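Local coordinates for DNA repair protein RecO (Deinococcus radiodurans, PDB 1U5K), which probably takes part in DNA repair and in recombination by the RecF pathway, and carries a bound zinc ion, at residues I11-R15 and A96-D100; K35-R39 and L68-K72; V135-K139 and A193-V198; D165-Q170 and K220-Q225; W215-E219 and W232-P237. The contacts are given in a common frame with arbitrary orientation. Residues are numbered along the deposited sequence.

Contact 1: I11-R15 and A96-D100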
# COMPACT_ATOMS: atom_id res chain seq x y z
N ILE A 11 -3.81 20.78 6.55
CA ILE A 11 -2.79 19.89 7.03
C ILE A 11 -2.28 19.00 5.90
O ILE A 11 -3.06 18.32 5.23
CB ILE A 11 -3.41 19.03 8.15
CG1 ILE A 11 -3.76 19.94 9.33
CG2 ILE A 11 -2.34 18.05 8.61
CD1 ILE A 11 -4.58 19.30 10.39
N VAL A 12 -0.96 18.95 5.79
CA VAL A 12 -0.27 18.16 4.79
C VAL A 12 -0.38 16.72 5.21
O VAL A 12 0.04 16.36 6.30
CB VAL A 12 1.23 18.53 4.71
CG1 VAL A 12 1.96 17.69 3.69
CG2 VAL A 12 1.39 19.97 4.39
N ILE A 13 -0.98 15.89 4.36
CA ILE A 13 -1.12 14.47 4.61
C ILE A 13 -0.25 13.56 3.73
O ILE A 13 -0.08 12.38 4.04
CB ILE A 13 -2.59 14.03 4.60
CG1 ILE A 13 -3.25 14.23 3.23
CG2 ILE A 13 -3.32 14.73 5.72
CD1 ILE A 13 -4.43 13.33 2.95
N ARG A 14 0.30 14.11 2.66
CA ARG A 14 1.21 13.39 1.78
C ARG A 14 2.12 14.39 1.07
O ARG A 14 1.66 15.46 0.66
CB ARG A 14 0.46 12.54 0.75
CG ARG A 14 1.27 11.35 0.26
CD ARG A 14 0.52 10.34 -0.64
NE ARG A 14 -0.64 9.75 0.02
CZ ARG A 14 -1.90 10.10 -0.20
NH1 ARG A 14 -2.21 11.02 -1.11
NH2 ARG A 14 -2.87 9.51 0.47
N ARG A 15 3.38 14.01 0.92
CA ARG A 15 4.42 14.80 0.25
C ARG A 15 5.15 13.86 -0.71
O ARG A 15 5.59 12.79 -0.30
CB ARG A 15 5.36 15.38 1.30
CG ARG A 15 6.68 15.91 0.79
CD ARG A 15 7.60 16.40 1.90
NE ARG A 15 8.90 16.79 1.35
CZ ARG A 15 9.33 18.04 1.24
NH1 ARG A 15 8.56 19.03 1.63
NH2 ARG A 15 10.53 18.30 0.74
N ALA A 96 -3.85 10.00 8.64
CA ALA A 96 -3.74 10.71 7.38
C ALA A 96 -4.22 9.86 6.20
O ALA A 96 -5.08 10.29 5.42
CB ALA A 96 -2.35 11.23 7.16
N GLU A 97 -3.67 8.65 6.08
CA GLU A 97 -3.99 7.77 4.96
C GLU A 97 -5.42 7.22 5.10
O GLU A 97 -6.16 7.07 4.14
CB GLU A 97 -2.93 6.67 4.81
CG GLU A 97 -1.57 7.18 4.36
CD GLU A 97 -1.54 7.62 2.90
OE1 GLU A 97 -2.51 7.40 2.13
OE2 GLU A 97 -0.51 8.19 2.49
N PHE A 98 -5.86 7.00 6.34
CA PHE A 98 -7.20 6.50 6.58
C PHE A 98 -8.22 7.56 6.17
O PHE A 98 -9.18 7.26 5.46
CB PHE A 98 -7.41 6.16 8.06
CG PHE A 98 -8.83 5.83 8.41
CD1 PHE A 98 -9.38 4.59 8.13
CD2 PHE A 98 -9.62 6.78 9.03
CE1 PHE A 98 -10.71 4.31 8.48
CE2 PHE A 98 -10.93 6.49 9.39
CZ PHE A 98 -11.48 5.27 9.09
N ALA A 99 -8.00 8.80 6.60
CA ALA A 99 -8.94 9.86 6.25
C ALA A 99 -9.05 10.06 4.74
O ALA A 99 -10.15 10.22 4.19
CB ALA A 99 -8.59 11.15 6.95
N ASP A 100 -7.92 9.99 4.05
CA ASP A 100 -7.88 10.20 2.61
C ASP A 100 -8.63 9.09 1.89
O ASP A 100 -9.23 9.34 0.86
CB ASP A 100 -6.45 10.21 2.08
CG ASP A 100 -6.36 10.74 0.66
OD1 ASP A 100 -7.04 11.71 0.27
OD2 ASP A 100 -5.62 10.19 -0.17
O HOH W 1 1.04 9.96 4.02
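This is a buried interface between domains, where strand 5-17 of the N-terminal OB-fold barrel meets helix 86-102 of the helical C-terminal part almost at a right angle. The two short axes make 93° and approach to 8.6 Å, and the contact combines a small apolar patch with a salt-bridge network. Ile-13 points at the helix: its CB lies 3.8 Å from Ala-96 CB, and its CD1 reaches 3.8 Å from Asp-100 CB. Alanine suits this place because a bare methyl lets the strand come close, with CA atoms of Ile-13 and Ala-96 only 5.4 Å apart. Ile-13 and Arg-14 both face Thr-26 in a classic beta bulge, and the long side chain of Arg-14, with chi3 m, turns its guanidinium to two acids one helical turn apart, Glu-97 and Asp-100. Asp-100 also forms a salt bridge with Lys-33, while Pro-86 of the second subunit packs on Arg-14 and Glu-97. A water joins Ile-13 O to Glu-97 OE2. The carboxylate of Glu-97 is bidentate, Arg-14 NE donating to OE2 at 2.9 Å and NH2 to OE1 at 2.7 Å; the same NH2 gives its other proton to Asp-100 OD2 at 2.9 Å.

Contact 2: K35-R39 and L68-K72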
# COMPACT_ATOMS: atom_id res chain seq x y z
N LYS A 35 -5.01 18.94 -3.67
CA LYS A 35 -3.73 18.51 -4.24
C LYS A 35 -3.10 19.69 -4.97
O LYS A 35 -3.77 20.40 -5.71
CB LYS A 35 -3.94 17.32 -5.18
CG LYS A 35 -2.65 16.59 -5.56
CD LYS A 35 -2.90 15.15 -5.98
CE LYS A 35 -1.70 14.55 -6.70
NZ LYS A 35 -1.98 13.30 -7.47
N ALA A 36 -1.81 19.92 -4.73
CA ALA A 36 -1.09 21.01 -5.35
C ALA A 36 0.40 20.70 -5.43
O ALA A 36 0.91 19.84 -4.73
CB ALA A 36 -1.29 22.28 -4.55
N ILE A 37 1.10 21.44 -6.30
CA ILE A 37 2.51 21.26 -6.59
C ILE A 37 3.28 22.54 -6.30
O ILE A 37 2.86 23.61 -6.75
CB ILE A 37 2.71 20.83 -8.07
CG1 ILE A 37 4.19 20.65 -8.39
CG2 ILE A 37 2.13 21.84 -9.06
CD1 ILE A 37 4.41 19.80 -9.64
N ALA A 38 4.36 22.45 -5.54
CA ALA A 38 5.30 23.55 -5.35
C ALA A 38 6.47 23.31 -6.30
O ALA A 38 7.30 22.42 -6.09
CB ALA A 38 5.76 23.64 -3.90
N ARG A 39 6.50 24.07 -7.39
CA ARG A 39 7.48 23.87 -8.45
C ARG A 39 8.86 24.34 -7.99
O ARG A 39 8.97 25.29 -7.21
CB ARG A 39 7.05 24.51 -9.77
CG ARG A 39 5.96 23.71 -10.45
CD ARG A 39 5.06 24.53 -11.36
NE ARG A 39 3.82 23.85 -11.74
CZ ARG A 39 3.74 22.82 -12.58
NH1 ARG A 39 4.84 22.33 -13.16
NH2 ARG A 39 2.57 22.28 -12.86
N LEU A 68 -3.47 20.61 -12.14
CA LEU A 68 -2.98 20.65 -10.76
C LEU A 68 -2.72 22.08 -10.29
O LEU A 68 -1.97 22.82 -10.92
CB LEU A 68 -1.70 19.84 -10.59
CG LEU A 68 -1.59 18.92 -9.37
CD1 LEU A 68 -2.78 17.96 -9.32
CD2 LEU A 68 -0.30 18.13 -9.42
N ALA A 69 -3.30 22.47 -9.16
CA ALA A 69 -3.05 23.79 -8.58
C ALA A 69 -1.59 23.92 -8.18
O ALA A 69 -0.97 22.96 -7.73
CB ALA A 69 -3.96 24.04 -7.39
N SER A 70 -1.06 25.12 -8.35
CA SER A 70 0.35 25.37 -8.10
C SER A 70 0.45 26.24 -6.85
O SER A 70 -0.38 27.12 -6.66
CB SER A 70 0.99 25.97 -9.35
OG SER A 70 1.45 27.28 -9.09
N VAL A 71 1.41 25.96 -5.97
CA VAL A 71 1.58 26.68 -4.71
C VAL A 71 2.49 27.87 -4.98
O VAL A 71 3.59 27.70 -5.48
CB VAL A 71 2.25 25.82 -3.61
CG1 VAL A 71 2.49 26.65 -2.35
CG2 VAL A 71 1.41 24.61 -3.26
N LYS A 72 2.00 29.07 -4.66
CA LYS A 72 2.74 30.30 -4.90
C LYS A 72 3.40 30.75 -3.60
O LYS A 72 4.53 31.25 -3.61
CB LYS A 72 1.82 31.36 -5.51
CG LYS A 72 1.36 31.01 -6.94
CD LYS A 72 1.49 32.17 -7.95
CE LYS A 72 1.11 31.86 -9.41
NZ LYS A 72 0.36 32.88 -10.23
O HOH W 2 -5.42 20.86 -7.68
O HOH W 3 4.74 26.30 -7.62
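Strands 32-38 and 69-78 run parallel, the parallel pairing within the otherwise antiparallel neighbours of the five-stranded OB-fold barrel. Their short axes approach to 4.4 Å and diverge by 50°, a strong twist befitting a small closed barrel. Ile-37 is the residue that bonds: its N donates to Ala-69 O and its O accepts from Val-71 N, both at 2.9 Å, so it straddles Ser-70 as parallel pairing requires. Ser-70 CA adds a CA-H...O contact of 3.3 Å to Ile-37 O. Ala-36 and Ala-69 turn to one face, where Val-71 CG2 lies 3.8 Å from Ala-36 CB and Val-71 CB 4.1 Å from Ala-38 CB; small alanines leave room for the branched valine. On the face of Ile-37 and Ser-70, Leu-68 CD2 comes within 4.3 Å of Ile-37 CB, and the aliphatic part of exposed Lys-35 covers Leu-68. Water bridges the strands where direct bonding stops: one molecule donates to Lys-35 O at 2.6 Å and accepts from Ala-69 N at 3.0 Å.

Contact 3: V135-K139 and A193-V198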
# COMPACT_ATOMS: atom_id res chain seq x y z
N VAL A 135 -10.46 5.69 18.35
CA VAL A 135 -11.63 6.51 18.64
C VAL A 135 -11.95 7.44 17.48
O VAL A 135 -13.10 7.54 17.07
CB VAL A 135 -11.45 7.28 19.95
CG1 VAL A 135 -12.50 8.34 20.10
CG2 VAL A 135 -11.49 6.30 21.09
N MET A 136 -10.92 8.08 16.94
CA MET A 136 -11.06 9.11 15.93
C MET A 136 -11.42 8.49 14.59
O MET A 136 -12.27 9.00 13.86
CB MET A 136 -9.77 9.93 15.84
CG MET A 136 -9.49 10.71 17.13
SD MET A 136 -10.76 11.90 17.49
CE MET A 136 -10.31 13.14 16.50
N SER A 137 -10.81 7.35 14.28
CA SER A 137 -11.14 6.66 13.05
C SER A 137 -12.62 6.20 13.02
O SER A 137 -13.34 6.45 12.03
CB SER A 137 -10.02 5.65 12.74
OG SER A 137 -10.24 4.49 13.51
N TYR A 138 -13.13 5.67 14.12
CA TYR A 138 -14.55 5.30 14.20
C TYR A 138 -15.47 6.52 14.15
O TYR A 138 -16.49 6.53 13.45
CB TYR A 138 -14.83 4.42 15.42
CG TYR A 138 -14.64 2.94 15.24
CD1 TYR A 138 -13.38 2.38 15.32
CD2 TYR A 138 -15.72 2.09 14.96
CE1 TYR A 138 -13.20 1.03 15.13
CE2 TYR A 138 -15.56 0.72 14.81
CZ TYR A 138 -14.28 0.20 14.89
OH TYR A 138 -14.04 -1.15 14.76
N LYS A 139 -15.07 7.58 14.84
CA LYS A 139 -15.82 8.81 14.80
C LYS A 139 -15.94 9.39 13.40
O LYS A 139 -17.00 9.88 13.03
CB LYS A 139 -15.25 9.87 15.74
CG LYS A 139 -16.22 11.01 16.01
CD LYS A 139 -17.22 10.73 17.12
CE LYS A 139 -18.18 11.91 17.27
NZ LYS A 139 -19.45 11.55 17.94
N ALA A 193 -19.46 4.19 19.45
CA ALA A 193 -18.27 4.97 19.12
C ALA A 193 -18.57 6.10 18.14
O ALA A 193 -18.03 7.19 18.26
CB ALA A 193 -17.19 4.06 18.59
N VAL A 194 -19.48 5.86 17.20
CA VAL A 194 -19.85 6.91 16.26
C VAL A 194 -20.57 8.12 16.87
O VAL A 194 -20.30 9.25 16.48
CB VAL A 194 -20.62 6.30 15.08
CG1 VAL A 194 -21.22 7.36 14.17
CG2 VAL A 194 -19.72 5.35 14.32
N ARG A 195 -21.45 7.89 17.85
CA ARG A 195 -22.29 8.93 18.45
C ARG A 195 -21.65 9.60 19.66
O ARG A 195 -21.75 10.80 19.87
CB ARG A 195 -23.67 8.34 18.77
CG ARG A 195 -24.47 8.99 19.90
CD ARG A 195 -25.41 8.02 20.65
NE ARG A 195 -25.38 8.25 22.09
CZ ARG A 195 -24.74 7.53 23.01
NH1 ARG A 195 -24.08 6.42 22.73
NH2 ARG A 195 -24.81 7.92 24.28
N ARG A 196 -20.96 8.80 20.47
CA ARG A 196 -20.31 9.30 21.67
C ARG A 196 -19.29 10.38 21.35
O ARG A 196 -18.57 10.29 20.34
CB ARG A 196 -19.52 8.17 22.31
CG ARG A 196 -19.74 8.00 23.78
CD ARG A 196 -19.21 6.65 24.23
NE ARG A 196 -20.30 5.87 24.80
CZ ARG A 196 -20.20 4.60 25.14
NH1 ARG A 196 -19.06 3.95 24.92
NH2 ARG A 196 -21.24 4.00 25.68
N THR A 197 -19.20 11.39 22.22
CA THR A 197 -18.15 12.38 22.06
C THR A 197 -16.79 11.71 22.17
O THR A 197 -16.61 10.71 22.86
CB THR A 197 -18.27 13.51 23.11
OG1 THR A 197 -18.06 12.94 24.40
CG2 THR A 197 -19.66 14.10 23.13
N VAL A 198 -15.79 12.27 21.48
CA VAL A 198 -14.45 11.71 21.58
C VAL A 198 -13.88 11.88 22.99
O VAL A 198 -13.17 11.02 23.52
CB VAL A 198 -13.52 12.20 20.45
CG1 VAL A 198 -14.13 11.94 19.08
CG2 VAL A 198 -13.16 13.66 20.56
O HOH W 4 -19.32 10.48 14.15
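Val-135 opens the helical side of this contact, in which helix 129-141 of the C-terminal helical domain packs on the connection between helices 184-192 and 198-203. Its CG1 lies 4.0 Å from Val-198 CB, at the start of the second of those helices. Met-136 has its CA-to-CB bond directed away, yet its flexible thioether bends back to set SD 3.7 Å from Val-198 CG1. Tyr-138 offers its CB to Ala-193 CB at 4.0 Å, while the ring runs on to meet Phe-189 edge-to-face and its hydroxyl bonds to Leu-214 O. Lys-139 contributes most: its CG packs 3.8 Å from Val-198 CG1, and the long chain carries the ammonium into the turn, where backbone carbonyls converge without their regular helical partners. A lysine suits this place because it can supply several protons at the end of an apolar stem. Water links Lys-139 O and Val-194 O, and Lys-139 NZ donates to Val-194 O at 2.9 Å and to Arg-196 O at 2.8 Å.

Contact 4: D165-Q170 and K220-Q225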
# COMPACT_ATOMS: atom_id res chain seq x y z
N ASP A 165 -18.97 -10.01 12.12
CA ASP A 165 -19.46 -10.17 10.76
C ASP A 165 -18.22 -10.21 9.85
O ASP A 165 -17.75 -9.16 9.43
CB ASP A 165 -20.33 -8.95 10.41
CG ASP A 165 -20.73 -8.92 8.98
OD1 ASP A 165 -20.60 -9.99 8.34
OD2 ASP A 165 -21.19 -7.89 8.42
N PRO A 166 -17.65 -11.38 9.58
CA PRO A 166 -16.46 -11.47 8.74
C PRO A 166 -16.68 -11.08 7.28
O PRO A 166 -15.71 -10.68 6.63
CB PRO A 166 -15.96 -12.91 8.91
CG PRO A 166 -17.01 -13.66 9.65
CD PRO A 166 -18.04 -12.68 10.17
N LEU A 167 -17.90 -11.15 6.77
CA LEU A 167 -18.16 -10.77 5.38
C LEU A 167 -18.37 -9.28 5.12
O LEU A 167 -17.84 -8.72 4.16
CB LEU A 167 -19.31 -11.62 4.83
CG LEU A 167 -18.98 -13.11 4.99
CD1 LEU A 167 -20.07 -14.04 4.47
CD2 LEU A 167 -17.66 -13.50 4.31
N GLY A 168 -19.09 -8.60 6.00
CA GLY A 168 -19.47 -7.22 5.75
C GLY A 168 -18.91 -6.24 6.75
O GLY A 168 -19.05 -5.04 6.56
N GLY A 169 -18.31 -6.74 7.82
CA GLY A 169 -17.79 -5.89 8.88
C GLY A 169 -18.77 -5.13 9.75
O GLY A 169 -18.43 -4.14 10.41
N GLN A 170 -20.02 -5.60 9.78
CA GLN A 170 -21.04 -5.07 10.66
C GLN A 170 -21.12 -5.99 11.88
O GLN A 170 -20.08 -6.41 12.36
CB GLN A 170 -22.34 -4.96 9.86
CG GLN A 170 -22.23 -3.95 8.75
CD GLN A 170 -23.46 -3.67 7.91
OE1 GLN A 170 -23.38 -2.85 7.02
NE2 GLN A 170 -24.60 -4.28 8.20
N LYS A 220 -12.52 -4.30 7.70
CA LYS A 220 -13.51 -5.02 6.92
C LYS A 220 -14.64 -4.08 6.48
O LYS A 220 -15.01 -4.02 5.31
CB LYS A 220 -14.09 -6.17 7.74
CG LYS A 220 -15.05 -7.10 7.00
CD LYS A 220 -14.55 -7.57 5.65
CE LYS A 220 -13.43 -8.59 5.65
NZ LYS A 220 -13.32 -9.13 4.26
N PHE A 221 -15.20 -3.36 7.45
CA PHE A 221 -16.28 -2.43 7.17
C PHE A 221 -15.90 -1.40 6.11
O PHE A 221 -16.64 -1.23 5.15
CB PHE A 221 -16.72 -1.74 8.46
CG PHE A 221 -17.85 -0.77 8.29
CD1 PHE A 221 -19.14 -1.21 8.04
CD2 PHE A 221 -17.63 0.59 8.33
CE1 PHE A 221 -20.19 -0.31 7.91
CE2 PHE A 221 -18.67 1.49 8.17
CZ PHE A 221 -19.95 1.03 7.96
N VAL A 222 -14.76 -0.73 6.28
CA VAL A 222 -14.37 0.34 5.37
C VAL A 222 -14.11 -0.19 3.95
O VAL A 222 -14.53 0.41 2.97
CB VAL A 222 -13.20 1.19 5.92
CG1 VAL A 222 -12.65 2.12 4.85
CG2 VAL A 222 -13.62 2.00 7.14
N THR A 223 -13.42 -1.31 3.85
CA THR A 223 -13.08 -1.96 2.60
C THR A 223 -14.34 -2.46 1.91
O THR A 223 -14.41 -2.37 0.70
CB THR A 223 -12.10 -3.12 2.86
OG1 THR A 223 -10.82 -2.58 3.25
CG2 THR A 223 -11.74 -3.79 1.54
N VAL A 224 -15.34 -2.97 2.63
CA VAL A 224 -16.59 -3.37 1.98
C VAL A 224 -17.40 -2.15 1.55
O VAL A 224 -17.97 -2.15 0.47
CB VAL A 224 -17.41 -4.32 2.85
CG1 VAL A 224 -18.82 -4.54 2.28
CG2 VAL A 224 -16.65 -5.62 3.00
N GLN A 225 -17.45 -1.10 2.36
CA GLN A 225 -18.34 0.02 2.11
C GLN A 225 -17.76 1.02 1.11
O GLN A 225 -18.52 1.66 0.38
CB GLN A 225 -18.62 0.79 3.40
CG GLN A 225 -19.42 0.05 4.48
CD GLN A 225 -20.91 0.21 4.27
OE1 GLN A 225 -21.40 1.34 4.13
NE2 GLN A 225 -21.62 -0.91 4.22
O HOH W 5 -20.91 -3.50 5.18
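No direct hydrogen bond joins the segments, although the CA atoms of Gly-169 and Phe-221 are only 4.1 Å apart. The approach depends on glycine: a CB on Gly-169 would run into the backbone of Lys-220 and Phe-221, and its phi of 69° suits glycine. A CB on Gly-168 would strike the carboxylate of Asp-165. With no side chain on either glycine, the loop offers its backbone to the helix; Gly-169 O lies 3.5 Å from Phe-221 CB, and Lys-220 CG 3.4 Å from Gly-169 N. The lysine's methylenes lie along the turn, bringing CE to 3.2 Å from Pro-166 O, while Val-224 CG2 is 3.5 Å from Leu-167 O. The loop links short strands 163-164 and 171-172, a hairpin in the zinc-binding part, and the Asp-165 side chain is about 8 Å from those of zinc ligands Cys-153 and Cys-176. Asp-165 shapes the turn: OD1 accepts from Gly-168 N at 3.1 Å, an Asx motif, and OD2 adds a bond from Gln-170 N at 2.9 Å. One water donates to Gly-168 O at 2.8 Å and to Gln-170 OE1 at 3.1 Å, and accepts from Gln-225 NE2 at 2.9 Å.

Contact 5: W215-E219 and W232-P237; sequences WRALE and WRQLVP
Build 215-219 as regular alpha helix, with Glu-219 N bonded to Trp-215 O at 3.0 Å, and 232-235 as a 3-10 turn, with Leu-235 N bonded to Trp-232 O at 3.0 Å; Val-236 and Pro-237 then extend, with psi of 137° and 130°. The two segments run in opposite senses, with CA-CA distances of 7.1 Å for Trp-215 with Val-236 and for Glu-219 with Arg-233. Apolar contacts come from Val-236 and Trp-232. Val-236 (chi1 t) points at the helix and puts CG1 3.6 Å from Trp-215 CB. Trp-232 (chi1 p, chi2 -93°) brings CH2 to 4.4 Å from Leu-218 CG and 3.8 Å from Glu-219 CG, a methylene of the glutamate. In a CH-pi contact, Trp-215 (chi1 m, chi2 116°) presents a face to Pro-237, whose CD sits 3.8 Å from the centroid of the five-membered ring, 19° off its normal. Proline suits this place, since C-H bonds of CD can point at the pi face; Trp-215 NE1 bonds to Glu-130. The polar part is looser. Glu-219 (chi1 m, chi2 t) sets OE1 3.2 Å from Arg-233 CG and 4.1 Å from Arg-233 NE, too far for a salt bridge; Arg-233 NH1 bonds to His-230 O. Tyr-89 of the second subunit packs on Arg-233. This is a C-terminal tail folding back along the last helix, 211-225, of the helical domain.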
# COMPACT_ATOMS: atom_id res chain seq x y z
N TRP A 215 -9.68 -3.03 15.32
CA TRP A 215 -9.00 -2.69 14.09
C TRP A 215 -9.53 -3.54 12.95
O TRP A 215 -9.73 -3.04 11.85
CB TRP A 215 -7.48 -2.85 14.17
CG TRP A 215 -6.82 -1.76 14.93
CD1 TRP A 215 -6.13 -1.90 16.11
CD2 TRP A 215 -6.81 -0.36 14.62
NE1 TRP A 215 -5.69 -0.68 16.53
CE2 TRP A 215 -6.08 0.29 15.64
CE3 TRP A 215 -7.36 0.42 13.60
CZ2 TRP A 215 -5.89 1.66 15.66
CZ3 TRP A 215 -7.16 1.80 13.62
CH2 TRP A 215 -6.45 2.41 14.66
N ARG A 216 -9.78 -4.82 13.22
CA ARG A 216 -10.20 -5.74 12.18
C ARG A 216 -11.58 -5.38 11.65
O ARG A 216 -11.80 -5.37 10.44
CB ARG A 216 -10.14 -7.19 12.64
CG ARG A 216 -8.73 -7.78 12.57
CD ARG A 216 -8.66 -9.30 12.56
NE ARG A 216 -9.37 -9.82 13.73
CZ ARG A 216 -8.82 -9.99 14.93
NH1 ARG A 216 -7.53 -9.73 15.13
NH2 ARG A 216 -9.57 -10.44 15.93
N ALA A 217 -12.49 -5.03 12.55
CA ALA A 217 -13.85 -4.71 12.18
C ALA A 217 -13.85 -3.44 11.32
O ALA A 217 -14.53 -3.39 10.29
CB ALA A 217 -14.68 -4.54 13.41
N LEU A 218 -13.05 -2.47 11.75
CA LEU A 218 -12.89 -1.22 11.02
C LEU A 218 -12.41 -1.47 9.59
O LEU A 218 -13.00 -0.91 8.66
CB LEU A 218 -11.97 -0.26 11.78
CG LEU A 218 -11.68 1.08 11.10
CD1 LEU A 218 -12.93 1.88 11.09
CD2 LEU A 218 -10.49 1.79 11.75
N GLU A 219 -11.39 -2.31 9.42
CA GLU A 219 -10.80 -2.63 8.13
C GLU A 219 -11.79 -3.31 7.19
O GLU A 219 -11.89 -2.92 6.03
CB GLU A 219 -9.58 -3.55 8.30
CG GLU A 219 -8.36 -2.87 8.88
CD GLU A 219 -7.17 -3.81 9.00
OE1 GLU A 219 -6.32 -3.80 8.09
OE2 GLU A 219 -7.07 -4.59 9.96
N TRP A 232 -4.00 2.22 3.44
CA TRP A 232 -3.88 2.66 4.82
C TRP A 232 -3.82 1.50 5.79
O TRP A 232 -3.33 1.64 6.91
CB TRP A 232 -5.05 3.58 5.18
CG TRP A 232 -6.38 2.94 5.16
CD1 TRP A 232 -7.24 2.91 4.11
CD2 TRP A 232 -7.02 2.24 6.23
NE1 TRP A 232 -8.37 2.20 4.45
CE2 TRP A 232 -8.27 1.79 5.75
CE3 TRP A 232 -6.68 1.94 7.55
CZ2 TRP A 232 -9.18 1.09 6.56
CZ3 TRP A 232 -7.58 1.23 8.35
CH2 TRP A 232 -8.80 0.79 7.84
N ARG A 233 -4.29 0.32 5.37
CA ARG A 233 -4.18 -0.87 6.20
C ARG A 233 -2.76 -1.36 6.47
O ARG A 233 -2.54 -2.04 7.47
CB ARG A 233 -5.00 -2.00 5.62
CG ARG A 233 -6.48 -1.73 5.70
CD ARG A 233 -7.18 -2.02 4.42
NE ARG A 233 -7.27 -3.43 4.14
CZ ARG A 233 -7.05 -4.01 2.97
NH1 ARG A 233 -6.64 -3.36 1.88
NH2 ARG A 233 -7.23 -5.32 2.89
N GLN A 234 -1.79 -0.92 5.67
CA GLN A 234 -0.37 -1.08 5.97
C GLN A 234 0.04 -0.48 7.32
O GLN A 234 1.02 -0.89 7.95
CB GLN A 234 0.42 -0.42 4.85
CG GLN A 234 0.30 -1.09 3.50
CD GLN A 234 0.70 -2.55 3.60
OE1 GLN A 234 1.85 -2.88 3.92
NE2 GLN A 234 -0.27 -3.43 3.42
N LEU A 235 -0.71 0.52 7.78
CA LEU A 235 -0.37 1.20 9.01
C LEU A 235 -1.15 0.79 10.26
O LEU A 235 -0.90 1.32 11.34
CB LEU A 235 -0.50 2.71 8.79
CG LEU A 235 0.31 3.23 7.61
CD1 LEU A 235 0.01 4.70 7.38
CD2 LEU A 235 1.81 2.96 7.72
N VAL A 236 -2.08 -0.15 10.13
CA VAL A 236 -2.82 -0.61 11.31
C VAL A 236 -1.87 -1.41 12.20
O VAL A 236 -1.04 -2.13 11.65
CB VAL A 236 -4.03 -1.44 10.85
CG1 VAL A 236 -4.74 -2.09 12.03
CG2 VAL A 236 -5.01 -0.55 10.11
N PRO A 237 -1.86 -1.25 13.52
CA PRO A 237 -0.89 -1.97 14.36
C PRO A 237 -0.85 -3.46 14.02
O PRO A 237 -1.91 -4.08 13.94
CB PRO A 237 -1.43 -1.79 15.78
CG PRO A 237 -2.20 -0.51 15.74
CD PRO A 237 -2.74 -0.39 14.33
O HOH W 6 -3.97 -4.81 8.62

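Contact 2 lies within the OB barrel, built on strand-to-strand backbone bonds. Contact 1, the buried one, joins that barrel to helix 86-102 by a salt-bridge network beside a small apolar patch; the two reach the same sheet, yet contact 2 stands 31 to 36 Å, centre to centre, from contacts 3, 4 and 5. Those three belong to the helical side. Contacts 4 and 5 share helix 211-225, the former a surface contact of close packing with one bridging water near the zinc part, the latter partly buried, with apolar and CH-pi packing. Contact 3 touches contact 5. Phe-98 ties contact 1 to Ser-137, Val-222, Leu-218 and Trp-232, while contacts 1 and 5 both meet the second subunit.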